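Local coordinates for ABC sugar transporter, periplasmic sugar binding protein (PDB 3ROT), which probably binds a sugar in the periplasm as the solute-binding component of an ABC transporter, at residues Gln14-Thr19 / Asp225-Thr230; Gly116-Glu121 / Tyr241-Gln246; Leu136-Gly141 / Ser197-Pro202; Ile191-Thr196 / Gln220-Asp225. All blocks are in the same frame, centred on the assembly; numbering follows the deposited sequence.

Contact 1: Gln14-Thr19 / Asp225-Thr230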
loop_
_atom_site.group_PDB
_atom_site.type_symbol
_atom_site.label_atom_id
_atom_site.label_comp_id
_atom_site.label_asym_id
_atom_site.label_seq_id
_atom_site.Cartn_x
_atom_site.Cartn_y
_atom_site.Cartn_z
ATOM N N GLN A 14 6.434 -2.527 -0.281
ATOM C CA GLN A 14 5.038 -2.157 -0.512
ATOM C C GLN A 14 4.868 -0.977 -1.471
ATOM O O GLN A 14 3.954 -0.963 -2.296
ATOM C CB GLN A 14 4.343 -1.845 0.821
ATOM C CG GLN A 14 4.385 -2.981 1.850
ATOM C CD GLN A 14 4.146 -4.361 1.242
ATOM O OE1 GLN A 14 5.078 -5.010 0.761
ATOM N NE2 GLN A 14 2.890 -4.812 1.257
ATOM N N ASP A 15 5.739 0.015 -1.348
ATOM C CA ASP A 15 5.694 1.190 -2.211
ATOM C C ASP A 15 5.738 0.716 -3.672
ATOM O O ASP A 15 6.595 -0.087 -4.033
ATOM C CB ASP A 15 6.916 2.068 -1.923
ATOM C CG ASP A 15 6.805 3.459 -2.522
ATOM O OD1 ASP A 15 6.196 3.606 -3.603
ATOM O OD2 ASP A 15 7.353 4.407 -1.915
ATOM N N PRO A 16 4.806 1.190 -4.521
ATOM C CA PRO A 16 4.766 0.808 -5.941
ATOM C C PRO A 16 6.123 1.059 -6.608
ATOM O O PRO A 16 6.429 0.501 -7.667
ATOM C CB PRO A 16 3.676 1.710 -6.504
ATOM C CG PRO A 16 2.728 1.805 -5.373
ATOM C CD PRO A 16 3.636 2.015 -4.175
ATOM N N TYR A 17 6.917 1.920 -5.975
ATOM C CA TYR A 17 8.256 2.272 -6.429
ATOM C C TYR A 17 9.140 1.039 -6.523
ATOM O O TYR A 17 9.921 0.886 -7.466
ATOM C CB TYR A 17 8.888 3.246 -5.435
ATOM C CG TYR A 17 10.363 3.496 -5.653
ATOM C CD1 TYR A 17 10.797 4.407 -6.612
ATOM C CD2 TYR A 17 11.328 2.842 -4.872
ATOM C CE1 TYR A 17 12.154 4.671 -6.789
ATOM C CE2 TYR A 17 12.686 3.102 -5.045
ATOM C CZ TYR A 17 13.088 4.021 -6.006
ATOM O OH TYR A 17 14.420 4.313 -6.170
ATOM N N TRP A 18 9.034 0.181 -5.514
ATOM C CA TRP A 18 9.822 -1.037 -5.454
ATOM C C TRP A 18 9.479 -2.025 -6.561
ATOM O O TRP A 18 10.372 -2.575 -7.191
ATOM C CB TRP A 18 9.647 -1.723 -4.101
ATOM C CG TRP A 18 10.126 -0.898 -2.949
ATOM C CD1 TRP A 18 9.381 -0.459 -1.887
ATOM C CD2 TRP A 18 11.458 -0.409 -2.735
ATOM N NE1 TRP A 18 10.166 0.274 -1.030
ATOM C CE2 TRP A 18 11.442 0.325 -1.526
ATOM C CE3 TRP A 18 12.661 -0.512 -3.453
ATOM C CZ2 TRP A 18 12.590 0.946 -1.008
ATOM C CZ3 TRP A 18 13.806 0.109 -2.938
ATOM C CH2 TRP A 18 13.756 0.832 -1.728
ATOM N N THR A 19 8.192 -2.253 -6.803
ATOM C CA THR A 19 7.809 -3.200 -7.841
ATOM C C THR A 19 8.379 -2.779 -9.197
ATOM O O THR A 19 8.644 -3.614 -10.058
ATOM C CB THR A 19 6.270 -3.353 -7.926
ATOM O OG1 THR A 19 5.656 -2.062 -7.956
ATOM C CG2 THR A 19 5.754 -4.111 -6.728
ATOM N N ASP A 225 8.911 10.086 -7.021
ATOM C CA ASP A 225 8.458 8.827 -7.605
ATOM C C ASP A 225 7.098 8.884 -8.262
ATOM O O ASP A 225 6.083 9.105 -7.598
ATOM C CB ASP A 225 8.469 7.721 -6.551
ATOM C CG ASP A 225 9.763 7.695 -5.754
ATOM O OD1 ASP A 225 10.838 7.917 -6.353
ATOM O OD2 ASP A 225 9.700 7.444 -4.533
ATOM N N LYS A 226 7.090 8.657 -9.572
ATOM C CA LYS A 226 5.860 8.688 -10.345
ATOM C C LYS A 226 5.135 7.343 -10.334
ATOM O O LYS A 226 5.139 6.618 -11.325
ATOM C CB LYS A 226 6.152 9.110 -11.789
ATOM C CG LYS A 226 6.632 10.555 -11.934
ATOM C CD LYS A 226 6.793 10.955 -13.397
ATOM C CE LYS A 226 7.226 12.412 -13.520
ATOM N NZ LYS A 226 7.378 12.854 -14.938
ATOM N N THR A 227 4.529 7.015 -9.199
ATOM C CA THR A 227 3.770 5.775 -9.050
ATOM C C THR A 227 2.423 6.007 -9.745
ATOM O O THR A 227 2.062 7.150 -10.031
ATOM C CB THR A 227 3.502 5.464 -7.563
ATOM O OG1 THR A 227 2.721 6.519 -6.996
ATOM C CG2 THR A 227 4.808 5.339 -6.789
ATOM N N PRO A 228 1.672 4.930 -10.030
ATOM C CA PRO A 228 0.369 5.048 -10.693
ATOM C C PRO A 228 -0.548 6.090 -10.060
ATOM O O PRO A 228 -1.120 6.928 -10.754
ATOM C CB PRO A 228 -0.193 3.632 -10.586
ATOM C CG PRO A 228 1.053 2.802 -10.770
ATOM C CD PRO A 228 2.057 3.511 -9.880
ATOM N N ASN A 229 -0.692 6.043 -8.742
ATOM C CA ASN A 229 -1.547 7.006 -8.071
ATOM C C ASN A 229 -0.970 8.420 -8.167
ATOM O O ASN A 229 -1.715 9.389 -8.288
ATOM C CB ASN A 229 -1.735 6.637 -6.604
ATOM C CG ASN A 229 -2.919 7.347 -5.995
ATOM O OD1 ASN A 229 -4.033 7.268 -6.526
ATOM N ND2 ASN A 229 -2.697 8.056 -4.892
ATOM N N THR A 230 0.354 8.531 -8.105
ATOM C CA THR A 230 1.021 9.828 -8.199
ATOM C C THR A 230 0.757 10.426 -9.587
ATOM O O THR A 230 0.456 11.614 -9.721
ATOM C CB THR A 230 2.551 9.686 -7.985
ATOM O OG1 THR A 230 2.802 9.090 -6.700
ATOM C CG2 THR A 230 3.245 11.058 -8.044
HETATM O O HOH W 1 7.750 6.640 -3.246
#

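Contact 2: Gly116-Glu121 / Tyr241-Gln246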
loop_
_atom_site.group_PDB
_atom_site.type_symbol
_atom_site.label_atom_id
_atom_site.label_comp_id
_atom_site.label_asym_id
_atom_site.label_seq_id
_atom_site.Cartn_x
_atom_site.Cartn_y
_atom_site.Cartn_z
ATOM N N GLY A 116 16.620 16.883 -3.851
ATOM C CA GLY A 116 15.836 17.696 -2.937
ATOM C C GLY A 116 15.924 19.164 -3.314
ATOM O O GLY A 116 14.912 19.864 -3.396
ATOM N N LYS A 117 17.140 19.641 -3.556
ATOM C CA LYS A 117 17.335 21.040 -3.939
ATOM C C LYS A 117 16.537 21.342 -5.190
ATOM O O LYS A 117 15.861 22.362 -5.271
ATOM C CB LYS A 117 18.804 21.335 -4.228
ATOM C CG LYS A 117 19.719 21.200 -3.038
ATOM C CD LYS A 117 21.133 21.627 -3.422
ATOM C CE LYS A 117 22.097 21.485 -2.247
ATOM N NZ LYS A 117 21.634 22.251 -1.053
ATOM N N LYS A 118 16.625 20.443 -6.164
ATOM C CA LYS A 118 15.908 20.600 -7.418
ATOM C C LYS A 118 14.392 20.633 -7.221
ATOM O O LYS A 118 13.687 21.399 -7.885
ATOM C CB LYS A 118 16.289 19.468 -8.368
ATOM C CG LYS A 118 15.363 19.317 -9.559
ATOM C CD LYS A 118 15.498 20.458 -10.550
ATOM C CE LYS A 118 14.508 20.277 -11.693
ATOM N NZ LYS A 118 14.590 18.903 -12.288
ATOM N N LEU A 119 13.880 19.809 -6.315
ATOM C CA LEU A 119 12.441 19.805 -6.103
ATOM C C LEU A 119 12.059 21.132 -5.475
ATOM O O LEU A 119 11.065 21.736 -5.853
ATOM C CB LEU A 119 12.001 18.649 -5.205
ATOM C CG LEU A 119 10.476 18.502 -5.159
ATOM C CD1 LEU A 119 9.925 18.460 -6.591
ATOM C CD2 LEU A 119 10.094 17.245 -4.380
ATOM N N GLY A 120 12.873 21.574 -4.522
ATOM C CA GLY A 120 12.634 22.847 -3.870
ATOM C C GLY A 120 12.584 23.987 -4.875
ATOM O O GLY A 120 11.679 24.804 -4.825
ATOM N N GLU A 121 13.543 24.036 -5.799
ATOM C CA GLU A 121 13.587 25.097 -6.807
ATOM C C GLU A 121 12.395 25.069 -7.767
ATOM O O GLU A 121 11.919 26.116 -8.209
ATOM C CB GLU A 121 14.881 25.010 -7.626
ATOM C CG GLU A 121 16.154 25.123 -6.809
ATOM C CD GLU A 121 17.408 24.878 -7.639
ATOM O OE1 GLU A 121 17.440 23.887 -8.403
ATOM O OE2 GLU A 121 18.366 25.671 -7.521
ATOM N N TYR A 241 4.463 18.744 -9.336
ATOM C CA TYR A 241 5.684 18.221 -9.919
ATOM C C TYR A 241 6.228 17.079 -9.080
ATOM O O TYR A 241 6.218 17.135 -7.849
ATOM C CB TYR A 241 6.727 19.335 -9.983
ATOM C CG TYR A 241 7.884 19.056 -10.899
ATOM C CD1 TYR A 241 7.779 19.285 -12.269
ATOM C CD2 TYR A 241 9.087 18.564 -10.400
ATOM C CE1 TYR A 241 8.846 19.035 -13.121
ATOM C CE2 TYR A 241 10.163 18.311 -11.249
ATOM C CZ TYR A 241 10.032 18.553 -12.606
ATOM O OH TYR A 241 11.101 18.345 -13.446
ATOM N N VAL A 242 6.724 16.048 -9.749
ATOM C CA VAL A 242 7.260 14.886 -9.054
ATOM C C VAL A 242 8.609 14.473 -9.618
ATOM O O VAL A 242 8.770 14.349 -10.831
ATOM C CB VAL A 242 6.297 13.691 -9.170
ATOM C CG1 VAL A 242 6.880 12.483 -8.476
ATOM C CG2 VAL A 242 4.938 14.060 -8.562
HETATM N N MSE A 243 9.571 14.270 -8.724
HETATM C CA MSE A 243 10.907 13.855 -9.110
HETATM C C MSE A 243 10.897 12.385 -9.509
HETATM O O MSE A 243 10.337 11.547 -8.807
HETATM C CB MSE A 243 11.880 14.048 -7.946
HETATM C CG MSE A 243 12.013 15.491 -7.468
HETATM SE SE MSE A 243 12.582 16.621 -8.894
HETATM C CE MSE A 243 14.434 16.092 -8.969
ATOM N N ASP A 244 11.518 12.070 -10.635
ATOM C CA ASP A 244 11.577 10.684 -11.074
ATOM C C ASP A 244 13.013 10.166 -11.014
ATOM O O ASP A 244 13.897 10.725 -11.657
ATOM C CB ASP A 244 11.033 10.560 -12.502
ATOM C CG ASP A 244 11.058 9.130 -13.006
ATOM O OD1 ASP A 244 10.917 8.203 -12.185
ATOM O OD2 ASP A 244 11.205 8.928 -14.223
ATOM N N GLN A 245 13.233 9.107 -10.236
ATOM C CA GLN A 245 14.561 8.494 -10.104
ATOM C C GLN A 245 14.737 7.341 -11.111
ATOM O O GLN A 245 15.808 6.753 -11.192
ATOM C CB GLN A 245 14.765 7.911 -8.698
ATOM C CG GLN A 245 14.294 8.772 -7.545
ATOM C CD GLN A 245 14.496 8.090 -6.201
ATOM O OE1 GLN A 245 15.625 7.833 -5.795
ATOM N NE2 GLN A 245 13.397 7.784 -5.511
ATOM N N GLN A 246 13.682 7.022 -11.855
ATOM C CA GLN A 246 13.700 5.928 -12.836
ATOM C C GLN A 246 14.099 4.591 -12.204
ATOM O O GLN A 246 15.129 4.019 -12.553
ATOM C CB GLN A 246 14.657 6.238 -14.000
ATOM C CG GLN A 246 14.271 7.472 -14.802
ATOM C CD GLN A 246 14.939 7.537 -16.158
ATOM O OE1 GLN A 246 16.129 7.849 -16.272
ATOM N NE2 GLN A 246 14.174 7.232 -17.198
#

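Contact 3: Leu136-Gly141 / Ser197-Pro202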
loop_
_atom_site.group_PDB
_atom_site.type_symbol
_atom_site.label_atom_id
_atom_site.label_comp_id
_atom_site.label_asym_id
_atom_site.label_seq_id
_atom_site.Cartn_x
_atom_site.Cartn_y
_atom_site.Cartn_z
ATOM N N LEU A 136 6.832 16.243 4.601
ATOM C CA LEU A 136 6.361 15.013 5.223
ATOM C C LEU A 136 7.370 13.867 5.106
ATOM O O LEU A 136 7.667 13.405 4.009
ATOM C CB LEU A 136 5.024 14.606 4.600
ATOM C CG LEU A 136 3.977 15.724 4.450
ATOM C CD1 LEU A 136 2.676 15.119 3.947
ATOM C CD2 LEU A 136 3.744 16.428 5.787
ATOM N N ASN A 137 7.894 13.425 6.248
ATOM C CA ASN A 137 8.872 12.345 6.282
ATOM C C ASN A 137 8.199 11.075 6.778
ATOM O O ASN A 137 7.722 11.013 7.916
ATOM C CB ASN A 137 10.039 12.691 7.216
ATOM C CG ASN A 137 11.284 11.853 6.932
ATOM O OD1 ASN A 137 11.188 10.678 6.576
ATOM N ND2 ASN A 137 12.459 12.458 7.098
ATOM N N PRO A 138 8.130 10.045 5.925
ATOM C CA PRO A 138 7.487 8.818 6.389
ATOM C C PRO A 138 8.462 7.854 7.044
ATOM O O PRO A 138 8.045 6.842 7.611
ATOM C CB PRO A 138 6.878 8.251 5.113
ATOM C CG PRO A 138 7.898 8.609 4.095
ATOM C CD PRO A 138 8.268 10.042 4.456
ATOM N N GLN A 139 9.755 8.164 6.968
ATOM C CA GLN A 139 10.758 7.288 7.551
ATOM C C GLN A 139 11.957 7.959 8.195
ATOM O O GLN A 139 13.048 7.969 7.620
ATOM C CB GLN A 139 11.290 6.305 6.508
ATOM C CG GLN A 139 10.291 5.314 5.984
ATOM C CD GLN A 139 10.900 4.424 4.919
ATOM O OE1 GLN A 139 11.842 3.674 5.183
ATOM N NE2 GLN A 139 10.373 4.512 3.704
ATOM N N PRO A 140 11.778 8.543 9.389
ATOM C CA PRO A 140 12.949 9.169 10.008
ATOM C C PRO A 140 13.977 8.040 10.174
ATOM O O PRO A 140 13.610 6.894 10.434
ATOM C CB PRO A 140 12.396 9.672 11.340
ATOM C CG PRO A 140 10.986 10.032 10.988
ATOM C CD PRO A 140 10.553 8.834 10.154
ATOM N N GLY A 141 15.254 8.342 10.004
ATOM C CA GLY A 141 16.249 7.292 10.127
ATOM C C GLY A 141 16.766 6.909 8.752
ATOM O O GLY A 141 17.910 6.483 8.612
ATOM N N SER A 197 6.204 8.328 -2.028
ATOM C CA SER A 197 4.792 8.123 -2.318
ATOM C C SER A 197 4.028 7.619 -1.089
ATOM O O SER A 197 2.800 7.717 -1.032
ATOM C CB SER A 197 4.631 7.149 -3.488
ATOM O OG SER A 197 5.205 5.893 -3.189
ATOM N N GLN A 198 4.740 7.093 -0.096
ATOM C CA GLN A 198 4.069 6.608 1.117
ATOM C C GLN A 198 3.388 7.749 1.873
ATOM O O GLN A 198 2.405 7.536 2.590
ATOM C CB GLN A 198 5.060 5.928 2.050
ATOM C CG GLN A 198 5.760 4.722 1.460
ATOM C CD GLN A 198 7.001 4.373 2.255
ATOM O OE1 GLN A 198 7.909 5.205 2.415
ATOM N NE2 GLN A 198 7.048 3.153 2.766
ATOM N N ALA A 199 3.939 8.954 1.743
ATOM C CA ALA A 199 3.350 10.118 2.387
ATOM C C ALA A 199 2.246 10.644 1.472
ATOM O O ALA A 199 1.175 11.042 1.932
ATOM C CB ALA A 199 4.409 11.209 2.608
ATOM N N LEU A 200 2.508 10.632 0.169
ATOM C CA LEU A 200 1.538 11.132 -0.799
ATOM C C LEU A 200 0.205 10.378 -0.896
ATOM O O LEU A 200 -0.841 11.016 -0.946
ATOM C CB LEU A 200 2.173 11.220 -2.193
ATOM C CG LEU A 200 1.283 11.871 -3.259
ATOM C CD1 LEU A 200 0.924 13.297 -2.843
ATOM C CD2 LEU A 200 2.014 11.885 -4.600
ATOM N N ASP A 201 0.214 9.045 -0.922
ATOM C CA ASP A 201 -1.054 8.305 -1.044
ATOM C C ASP A 201 -2.144 8.733 -0.061
ATOM O O ASP A 201 -3.239 9.143 -0.475
ATOM C CB ASP A 201 -0.848 6.793 -0.899
ATOM C CG ASP A 201 -0.053 6.201 -2.031
ATOM O OD1 ASP A 201 -0.268 6.607 -3.198
ATOM O OD2 ASP A 201 0.779 5.310 -1.750
ATOM N N PRO A 202 -1.880 8.615 1.255
ATOM C CA PRO A 202 -2.918 9.027 2.205
ATOM C C PRO A 202 -3.281 10.507 2.064
ATOM O O PRO A 202 -4.429 10.892 2.282
ATOM C CB PRO A 202 -2.316 8.665 3.565
ATOM C CG PRO A 202 -0.862 8.673 3.324
ATOM C CD PRO A 202 -0.719 8.051 1.966
#

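Contact 4: Ile191-Thr196 / Gln220-Asp225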
loop_
_atom_site.group_PDB
_atom_site.type_symbol
_atom_site.label_atom_id
_atom_site.label_comp_id
_atom_site.label_asym_id
_atom_site.label_seq_id
_atom_site.Cartn_x
_atom_site.Cartn_y
_atom_site.Cartn_z
ATOM N N ILE A 191 2.151 24.827 0.630
ATOM C CA ILE A 191 3.024 23.942 -0.115
ATOM C C ILE A 191 3.348 22.703 0.700
ATOM O O ILE A 191 3.709 22.794 1.877
ATOM C CB ILE A 191 4.354 24.605 -0.504
ATOM C CG1 ILE A 191 4.116 25.731 -1.507
ATOM C CG2 ILE A 191 5.276 23.566 -1.125
ATOM C CD1 ILE A 191 5.403 26.276 -2.120
ATOM N N ILE A 192 3.204 21.543 0.069
ATOM C CA ILE A 192 3.525 20.290 0.730
ATOM C C ILE A 192 4.505 19.484 -0.110
ATOM O O ILE A 192 4.325 19.311 -1.321
ATOM C CB ILE A 192 2.275 19.431 0.996
ATOM C CG1 ILE A 192 1.318 20.172 1.944
ATOM C CG2 ILE A 192 2.693 18.098 1.623
ATOM C CD1 ILE A 192 0.056 19.401 2.296
ATOM N N PHE A 193 5.561 19.022 0.548
ATOM C CA PHE A 193 6.587 18.208 -0.085
ATOM C C PHE A 193 6.503 16.810 0.521
ATOM O O PHE A 193 6.682 16.655 1.726
ATOM C CB PHE A 193 7.988 18.751 0.218
ATOM C CG PHE A 193 8.337 20.017 -0.503
ATOM C CD1 PHE A 193 8.942 19.973 -1.760
ATOM C CD2 PHE A 193 8.104 21.255 0.090
ATOM C CE1 PHE A 193 9.313 21.142 -2.414
ATOM C CE2 PHE A 193 8.475 22.430 -0.562
ATOM C CZ PHE A 193 9.081 22.369 -1.815
ATOM N N CYS A 194 6.240 15.800 -0.303
ATOM C CA CYS A 194 6.189 14.416 0.183
ATOM C C CYS A 194 7.513 13.767 -0.206
ATOM O O CYS A 194 7.856 13.724 -1.391
ATOM C CB CYS A 194 5.048 13.647 -0.463
ATOM S SG CYS A 194 3.413 14.283 -0.067
ATOM N N LEU A 195 8.245 13.263 0.786
ATOM C CA LEU A 195 9.540 12.647 0.532
ATOM C C LEU A 195 9.458 11.331 -0.239
ATOM O O LEU A 195 10.428 10.929 -0.869
ATOM C CB LEU A 195 10.316 12.477 1.848
ATOM C CG LEU A 195 10.632 13.822 2.537
ATOM C CD1 LEU A 195 11.433 13.604 3.808
ATOM C CD2 LEU A 195 11.405 14.711 1.577
ATOM N N THR A 196 8.309 10.659 -0.180
ATOM C CA THR A 196 8.093 9.423 -0.952
ATOM C C THR A 196 6.592 9.286 -1.194
ATOM O O THR A 196 5.794 10.035 -0.618
ATOM C CB THR A 196 8.563 8.142 -0.227
ATOM O OG1 THR A 196 7.589 7.767 0.750
ATOM C CG2 THR A 196 9.910 8.348 0.454
ATOM N N GLN A 220 -0.391 23.239 -2.619
ATOM C CA GLN A 220 0.338 22.835 -3.811
ATOM C C GLN A 220 1.232 21.713 -3.342
ATOM O O GLN A 220 1.952 21.870 -2.357
ATOM C CB GLN A 220 1.156 24.007 -4.349
ATOM C CG GLN A 220 0.272 25.161 -4.719
ATOM C CD GLN A 220 -0.828 24.734 -5.663
ATOM O OE1 GLN A 220 -0.582 24.480 -6.839
ATOM N NE2 GLN A 220 -2.049 24.636 -5.149
ATOM N N VAL A 221 1.186 20.587 -4.051
ATOM C CA VAL A 221 1.921 19.402 -3.652
ATOM C C VAL A 221 3.066 18.940 -4.558
ATOM O O VAL A 221 2.953 18.907 -5.788
ATOM C CB VAL A 221 0.928 18.226 -3.458
ATOM C CG1 VAL A 221 1.663 16.987 -2.949
ATOM C CG2 VAL A 221 -0.176 18.646 -2.489
ATOM N N TYR A 222 4.164 18.562 -3.918
ATOM C CA TYR A 222 5.358 18.101 -4.615
ATOM C C TYR A 222 5.782 16.758 -4.040
ATOM O O TYR A 222 5.633 16.512 -2.841
ATOM C CB TYR A 222 6.462 19.151 -4.456
ATOM C CG TYR A 222 6.069 20.452 -5.111
ATOM C CD1 TYR A 222 6.354 20.686 -6.454
ATOM C CD2 TYR A 222 5.308 21.404 -4.422
ATOM C CE1 TYR A 222 5.893 21.819 -7.101
ATOM C CE2 TYR A 222 4.839 22.558 -5.066
ATOM C CZ TYR A 222 5.138 22.750 -6.409
ATOM O OH TYR A 222 4.689 23.857 -7.071
ATOM N N SER A 223 6.314 15.884 -4.881
ATOM C CA SER A 223 6.697 14.574 -4.380
ATOM C C SER A 223 7.844 13.901 -5.141
ATOM O O SER A 223 8.458 14.488 -6.040
ATOM C CB SER A 223 5.460 13.658 -4.383
ATOM O OG SER A 223 5.681 12.493 -3.612
ATOM N N PHE A 224 8.111 12.659 -4.755
ATOM C CA PHE A 224 9.142 11.837 -5.372
ATOM C C PHE A 224 8.504 10.537 -5.841
ATOM O O PHE A 224 7.663 9.969 -5.147
ATOM C CB PHE A 224 10.237 11.494 -4.360
ATOM C CG PHE A 224 11.170 12.632 -4.056
ATOM C CD1 PHE A 224 12.452 12.656 -4.593
ATOM C CD2 PHE A 224 10.768 13.679 -3.236
ATOM C CE1 PHE A 224 13.326 13.707 -4.319
ATOM C CE2 PHE A 224 11.634 14.733 -2.957
ATOM C CZ PHE A 224 12.920 14.744 -3.504
ATOM N N ASP A 225 8.911 10.086 -7.021
ATOM C CA ASP A 225 8.458 8.827 -7.605
ATOM C C ASP A 225 7.098 8.884 -8.262
ATOM O O ASP A 225 6.083 9.105 -7.598
ATOM C CB ASP A 225 8.469 7.721 -6.551
ATOM C CG ASP A 225 9.763 7.695 -5.754
ATOM O OD1 ASP A 225 10.838 7.917 -6.353
ATOM O OD2 ASP A 225 9.700 7.444 -4.533
#

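Contact 1: Gln14-Thr19 / Asp225-Thr230
Y17 lays the CD1 side of its ring against the carboxylate of D225, with CD1 3.5 Å from D225 OD1 and the two planes 31° apart. The ring gets there because its CG lies anti to the backbone N (chi1 169°). The apolar part is small: CB of P16 rests on the methyl CG2 of T227 at 3.8 Å and lies 4.2 Å from CD of P228. T227 crosses D15 at about a right angle, its methyl near D15 OD1. The polar link runs through water. One molecule donates to D15 OD2 at 2.6 Å and to D225 OD2 at 2.5 Å, joining two carboxylates whose OD2 atoms stand 4.6 Å apart. D15 occupies the N-cap position of helix 16-32, and T227 that of helix 228-235, where its OG1 shares a hydrogen bond with T230 OG1 of 2.6 Å. D225 has further partners in Q245, which binds OD1, and a glycerol on OD2. The starts of helices 16-32 and 228-235, one from each lobe, meet here. Two buried acids this close would probably repel if both were charged, and the shared water, donating a hydrogen bond to each, should ease that repulsion.

Contact 2: Gly116-Glu121 / Tyr241-Gln246
K118 and L119 of helix 112-126 carry the contact with strand 241-243, and both reach the selenomethionine M243. The axes of helix segment and strand pass 9.2 Å apart and run antiparallel, at 172°. K118 comes first, meeting M243 with the aliphatic base of its chain: CG lies 3.4 Å from M243 CE, tighter than usual for two carbons, while CB stays 3.9 Å from the same methyl. Bends at chi2 (70°) and chi4 turn the lysine chain across Y241 at about a right angle, and NZ ends 3.7 Å from Y241 OH. This is the helix-on-sheet packing of an alpha/beta lobe: strand 241-243 is an outermost strand of a five-stranded parallel sheet, and helix 112-126 covers part of one face, the part bearing Y241 and M243, whereas V242 points away from the helix. One residue on, L119 slides antiparallel past both side chains. Its CD1 touches M243 CG at 3.7 Å and reaches the edge of the Y241 ring, close to the ring plane, 3.9 Å from CD2. The bend of M243 at chi2 (-58°) sets SE 3.9 Å from K118 CG and 4.0 Å from L119 CD1, and the bend at chi3 turns CE onto K118. L119 also packs on Y222 and F224 of the adjoining strand 220-224, and K122, the next turn of the helix, makes a cation-pi contact with Y241.

Contact 3: Leu136-Gly141 / Ser197-Pro202
Strand 132-137 ends at N137 and the chain turns past the first turn of helix 197-208, bringing CA of P138 within 5.9 Å of CA of A199. The apolar half of the contact centres on A199, whose CB packs against L136 CB at 4.0 Å and, more loosely, against P138 CD at 4.4 Å. The polar half joins two glutamines. Q139 NE2 donates to Q198 OE1 at 2.9 Å, meeting a lone pair in the carbonyl plane, although the bond is bent at the hydrogen (139°). The side chains cross at about a right angle, with their amide planes 76° apart, and both run extended beyond CG, which lets each amide span the gap. Q198 OE1 also lies 3.8 Å from P138 CG, so the proline ring flanks the bonded oxygen. An Asx turn sets the loop: N137 OD1 accepts from the backbone N of Q139 at 2.9 Å. N137 ND2 is held by E165. L136 pairs through its backbone with F193 of the adjoining strand 191-194 and with L195 just past its end, and packs on V179 of helix 172-185, while A199 sits over C194 and the T196 side chain caps Q198 N at the helix start.

Contact 4: Ile191-Thr196 / Gln220-Asp225
F193 and Y222 form the apolar centre, with F193 CD1 3.8 Å from Y222 CB and the ring planes inclined at 32°, their centroids 5.6 Å apart. On the same face of the sheet, I191 CG2 touches Y222 CD2 at 3.9 Å. The other face carries I192, whose CB lies 4.3 Å from V221 CG2, and C194 SG comes close to V221 CG1. Between these layers the parallel strands are bound by short backbone hydrogen bonds: I192 N to Q220 O, Y222 N to I192 O, and C194 N to Y222 O, each 2.7 Å, the last the straightest at 171°. Toward the C-terminal end, the F224 ring presents its edge to the carbonyl of C194, CD2 lying 3.4 Å from its O, and S223 OG, turned anti to the backbone N (chi1 -166°), makes a weak contact with that same oxygen. At the N-terminal end Y222 OH binds T127 and N240; the polar C-terminal edge holds T196 and D225, with Q198 and Q245 as partners. Parallel neighbours joined by a beta-alpha-beta crossover through helix 197-208, here with C-terminal loops facing a bound glycerol, are typical of the alpha/beta lobes of periplasmic sugar-binding proteins.

All four contacts meet in or beside one parallel sheet. Contact 4 joins the central strand 191-194 to its neighbour 220-224; contact 3 adjoins it through the backbone of strand 132-137 (L136 N to F193 O, 2.9 Å), and contact 2 on the other flank through strand 241-243 (M243 O to D225 N, 2.7 Å). Contacts 2 and 3 are each centred 9 Å from the centre of contact 4. Contact 1 shares D225 with contact 4 and reaches the other lobe. Q245 NE2 meets D225 OD1 at 2.7 Å, tying contact 2 to both. A glycerol, probably from the crystallisation liquor, about 3 Å from the D225 and 5 Å from the Q139 side chain, may mark the sugar cleft.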